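Local coordinates for conserved hypothetical protein (Caulobacter vibrioides, PDB 1XFJ) that probably acts as a purine nucleoside phosphorylase of the YfiH/LACC1 family, splitting inosine with phosphate and perhaps deaminating adenosine, at residues 22-30 / 233-241. Sequence-based numbering, arbitrary orientation.
Sequences HAFFTRQGG and EEWFFSNRR
The backbone N of Arg27 donates to Trp235 O at 2.8 Å, one of three consecutive carbonyls, Glu233 to Trp235, that accept from 22-30. Arg27 NH1 reaches Glu233 O at 2.9 Å, in the carbonyl plane, but the bond is bent (142°) and the oxygen tilted from the guanidinium plane; Gln28 NE2 bonds to Glu234 O at 3.0 Å from above that carbonyl's plane. A long arginine suits this place because its stem packs while its head bonds: CB sits over the face of Phe237, 3.8 Å from the ring centroid in a CH-pi contact, and a bend at chi3 (-57°) turns the guanidinium toward the Glu233 carbonyl. Gln28 has a flat amide that can lie 16° from parallel over the indole rim of Trp235, NE2 3.3 Å from CZ3, and still donate. Thr26's short hydroxyl, at the indole edge, accepts from Gln28 N, forming an ST turn. Arg241 NH2 donates to Phe236 O at 2.6 Å; these carbonyls and the nearby Glu233 carboxylate probably temper repulsion between Arg27 and Arg241. Ser238 OG, N-capping helix 239-244, accepts from Arg241 N. The contact thus ties the loop leaving strand 20-25 to that helix's lead-in, with Phe236 and Phe237 resting on Leu253 of strand 253-259.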
loop_
_atom_site.group_PDB
_atom_site.type_symbol
_atom_site.label_atom_id
_atom_site.label_comp_id
_atom_site.label_asym_id
_atom_site.label_seq_id
_atom_site.Cartn_x
_atom_site.Cartn_y
_atom_site.Cartn_z
ATOM N N HIS A 22 13.042 -2.938 0.345
ATOM C CA HIS A 22 11.680 -2.426 0.441
ATOM C C HIS A 22 11.702 -0.912 0.498
ATOM O O HIS A 22 12.731 -0.308 0.791
ATOM C CB HIS A 22 11.027 -2.913 1.728
ATOM C CG HIS A 22 11.463 -2.146 2.936
ATOM N ND1 HIS A 22 10.646 -1.236 3.575
ATOM C CD2 HIS A 22 12.649 -2.110 3.588
ATOM C CE1 HIS A 22 11.313 -0.673 4.568
ATOM N NE2 HIS A 22 12.530 -1.184 4.596
ATOM N N ALA A 23 10.544 -0.307 0.256
ATOM C CA ALA A 23 10.437 1.138 0.313
ATOM C C ALA A 23 9.019 1.627 0.120
ATOM O O ALA A 23 8.264 1.089 -0.687
ATOM C CB ALA A 23 11.337 1.776 -0.736
ATOM N N PHE A 24 8.665 2.640 0.902
ATOM C CA PHE A 24 7.371 3.298 0.796
ATOM C C PHE A 24 7.813 4.625 0.183
ATOM O O PHE A 24 8.421 5.455 0.855
ATOM C CB PHE A 24 6.761 3.524 2.182
ATOM C CG PHE A 24 6.378 2.254 2.890
ATOM C CD1 PHE A 24 5.250 1.535 2.500
ATOM C CD2 PHE A 24 7.154 1.764 3.937
ATOM C CE1 PHE A 24 4.900 0.344 3.147
ATOM C CE2 PHE A 24 6.816 0.579 4.589
ATOM C CZ PHE A 24 5.685 -0.134 4.192
ATOM N N PHE A 25 7.537 4.810 -1.102
ATOM C CA PHE A 25 7.961 6.025 -1.774
ATOM C C PHE A 25 7.119 7.247 -1.450
ATOM O O PHE A 25 5.994 7.136 -0.952
ATOM C CB PHE A 25 8.006 5.781 -3.286
ATOM C CG PHE A 25 9.086 4.823 -3.694
ATOM C CD1 PHE A 25 10.398 5.265 -3.834
ATOM C CD2 PHE A 25 8.811 3.465 -3.846
ATOM C CE1 PHE A 25 11.428 4.367 -4.114
ATOM C CE2 PHE A 25 9.832 2.556 -4.125
ATOM C CZ PHE A 25 11.147 3.009 -4.259
ATOM N N THR A 26 7.693 8.416 -1.719
ATOM C CA THR A 26 7.015 9.680 -1.483
ATOM C C THR A 26 6.646 10.276 -2.838
ATOM O O THR A 26 6.780 9.618 -3.876
ATOM C CB THR A 26 7.917 10.683 -0.719
ATOM O OG1 THR A 26 8.957 11.157 -1.585
ATOM C CG2 THR A 26 8.545 10.016 0.501
ATOM N N ARG A 27 6.182 11.519 -2.827
ATOM C CA ARG A 27 5.796 12.196 -4.056
ATOM C C ARG A 27 7.014 12.838 -4.718
ATOM O O ARG A 27 6.940 13.296 -5.855
ATOM C CB ARG A 27 4.757 13.280 -3.752
ATOM C CG ARG A 27 5.310 14.446 -2.946
ATOM C CD ARG A 27 4.236 15.485 -2.688
ATOM N NE ARG A 27 3.650 15.978 -3.932
ATOM C CZ ARG A 27 2.544 16.710 -3.991
ATOM N NH1 ARG A 27 1.907 17.036 -2.874
ATOM N NH2 ARG A 27 2.068 17.109 -5.164
ATOM N N GLN A 28 8.137 12.855 -4.006
ATOM C CA GLN A 28 9.358 13.477 -4.516
ATOM C C GLN A 28 10.308 12.582 -5.315
ATOM O O GLN A 28 10.367 11.367 -5.104
ATOM C CB GLN A 28 10.122 14.118 -3.350
ATOM C CG GLN A 28 9.431 15.342 -2.765
ATOM C CD GLN A 28 10.244 16.019 -1.674
ATOM O OE1 GLN A 28 11.474 15.979 -1.687
ATOM N NE2 GLN A 28 9.558 16.660 -0.731
ATOM N N GLY A 29 11.036 13.201 -6.249
ATOM C CA GLY A 29 12.006 12.478 -7.054
ATOM C C GLY A 29 11.617 12.119 -8.477
ATOM O O GLY A 29 12.421 11.524 -9.197
ATOM N N GLY A 30 10.407 12.491 -8.886
ATOM C CA GLY A 30 9.936 12.167 -10.226
ATOM C C GLY A 30 10.010 13.290 -11.244
ATOM O O GLY A 30 10.753 14.253 -11.066
ATOM N N GLU A 233 1.507 17.143 2.906
ATOM C CA GLU A 233 1.489 17.453 1.483
ATOM C C GLU A 233 2.899 17.579 0.911
ATOM O O GLU A 233 3.109 17.405 -0.289
ATOM C CB GLU A 233 0.703 18.749 1.258
ATOM C CG GLU A 233 0.721 19.272 -0.161
ATOM C CD GLU A 233 -0.188 20.473 -0.337
ATOM O OE1 GLU A 233 -0.167 21.367 0.537
ATOM O OE2 GLU A 233 -0.919 20.524 -1.348
ATOM N N GLU A 234 3.860 17.877 1.778
ATOM C CA GLU A 234 5.256 18.019 1.377
ATOM C C GLU A 234 5.791 16.702 0.824
ATOM O O GLU A 234 6.590 16.684 -0.117
ATOM C CB GLU A 234 6.101 18.432 2.587
ATOM C CG GLU A 234 7.611 18.454 2.340
ATOM C CD GLU A 234 8.416 18.642 3.619
ATOM O OE1 GLU A 234 7.806 18.889 4.682
ATOM O OE2 GLU A 234 9.665 18.548 3.563
ATOM N N TRP A 235 5.328 15.601 1.407
ATOM C CA TRP A 235 5.803 14.279 1.023
ATOM C C TRP A 235 4.827 13.318 0.361
ATOM O O TRP A 235 5.259 12.384 -0.310
ATOM C CB TRP A 235 6.384 13.577 2.252
ATOM C CG TRP A 235 7.517 14.304 2.881
ATOM C CD1 TRP A 235 7.495 15.019 4.045
ATOM C CD2 TRP A 235 8.850 14.395 2.377
ATOM N NE1 TRP A 235 8.739 15.550 4.298
ATOM C CE2 TRP A 235 9.590 15.182 3.288
ATOM C CE3 TRP A 235 9.494 13.886 1.242
ATOM C CZ2 TRP A 235 10.942 15.474 3.098
ATOM C CZ3 TRP A 235 10.842 14.177 1.054
ATOM C CH2 TRP A 235 11.549 14.963 1.979
ATOM N N PHE A 236 3.527 13.524 0.532
ATOM C CA PHE A 236 2.576 12.565 -0.029
ATOM C C PHE A 236 1.384 13.104 -0.803
ATOM O O PHE A 236 0.892 14.200 -0.530
ATOM C CB PHE A 236 2.039 11.679 1.101
ATOM C CG PHE A 236 3.114 11.078 1.962
ATOM C CD1 PHE A 236 3.990 10.124 1.444
ATOM C CD2 PHE A 236 3.273 11.487 3.281
ATOM C CE1 PHE A 236 5.011 9.588 2.231
ATOM C CE2 PHE A 236 4.292 10.958 4.079
ATOM C CZ PHE A 236 5.162 10.008 3.551
ATOM N N PHE A 237 0.937 12.315 -1.780
ATOM C CA PHE A 237 -0.247 12.640 -2.567
ATOM C C PHE A 237 -1.381 12.207 -1.638
ATOM O O PHE A 237 -1.172 11.358 -0.767
ATOM C CB PHE A 237 -0.324 11.790 -3.839
ATOM C CG PHE A 237 0.754 12.075 -4.845
ATOM C CD1 PHE A 237 0.908 13.348 -5.382
ATOM C CD2 PHE A 237 1.595 11.058 -5.281
ATOM C CE1 PHE A 237 1.888 13.602 -6.343
ATOM C CE2 PHE A 237 2.575 11.300 -6.238
ATOM C CZ PHE A 237 2.721 12.577 -6.769
ATOM N N SER A 238 -2.570 12.765 -1.822
ATOM C CA SER A 238 -3.709 12.411 -0.975
ATOM C C SER A 238 -5.044 12.596 -1.686
ATOM O O SER A 238 -5.388 13.706 -2.099
ATOM C CB SER A 238 -3.698 13.255 0.300
ATOM O OG SER A 238 -4.880 13.043 1.059
ATOM N N ASN A 239 -5.793 11.506 -1.826
ATOM C CA ASN A 239 -7.100 11.553 -2.472
ATOM C C ASN A 239 -8.043 12.473 -1.694
ATOM O O ASN A 239 -8.813 13.240 -2.284
ATOM C CB ASN A 239 -7.685 10.137 -2.560
ATOM C CG ASN A 239 -9.144 10.126 -2.995
ATOM O OD1 ASN A 239 -9.506 10.683 -4.032
ATOM N ND2 ASN A 239 -9.986 9.482 -2.200
ATOM N N ARG A 240 -7.978 12.412 -0.368
ATOM C CA ARG A 240 -8.850 13.253 0.446
ATOM C C ARG A 240 -8.502 14.724 0.264
ATOM O O ARG A 240 -9.388 15.570 0.151
ATOM C CB ARG A 240 -8.760 12.858 1.925
ATOM C CG ARG A 240 -9.668 13.666 2.855
ATOM C CD ARG A 240 -11.104 13.752 2.330
ATOM N NE ARG A 240 -11.735 12.446 2.135
ATOM C CZ ARG A 240 -12.231 11.689 3.109
ATOM N NH1 ARG A 240 -12.180 12.096 4.371
ATOM N NH2 ARG A 240 -12.790 10.520 2.819
ATOM N N ARG A 241 -7.214 15.038 0.226
ATOM C CA ARG A 241 -6.816 16.425 0.040
ATOM C C ARG A 241 -7.254 16.883 -1.350
ATOM O O ARG A 241 -7.684 18.022 -1.533
ATOM C CB ARG A 241 -5.302 16.571 0.205
ATOM C CG ARG A 241 -4.851 17.995 0.464
ATOM C CD ARG A 241 -3.409 18.024 0.951
ATOM N NE ARG A 241 -2.510 17.471 -0.053
ATOM C CZ ARG A 241 -1.679 16.455 0.155
ATOM N NH1 ARG A 241 -1.619 15.868 1.344
ATOM N NH2 ARG A 241 -0.914 16.021 -0.836
#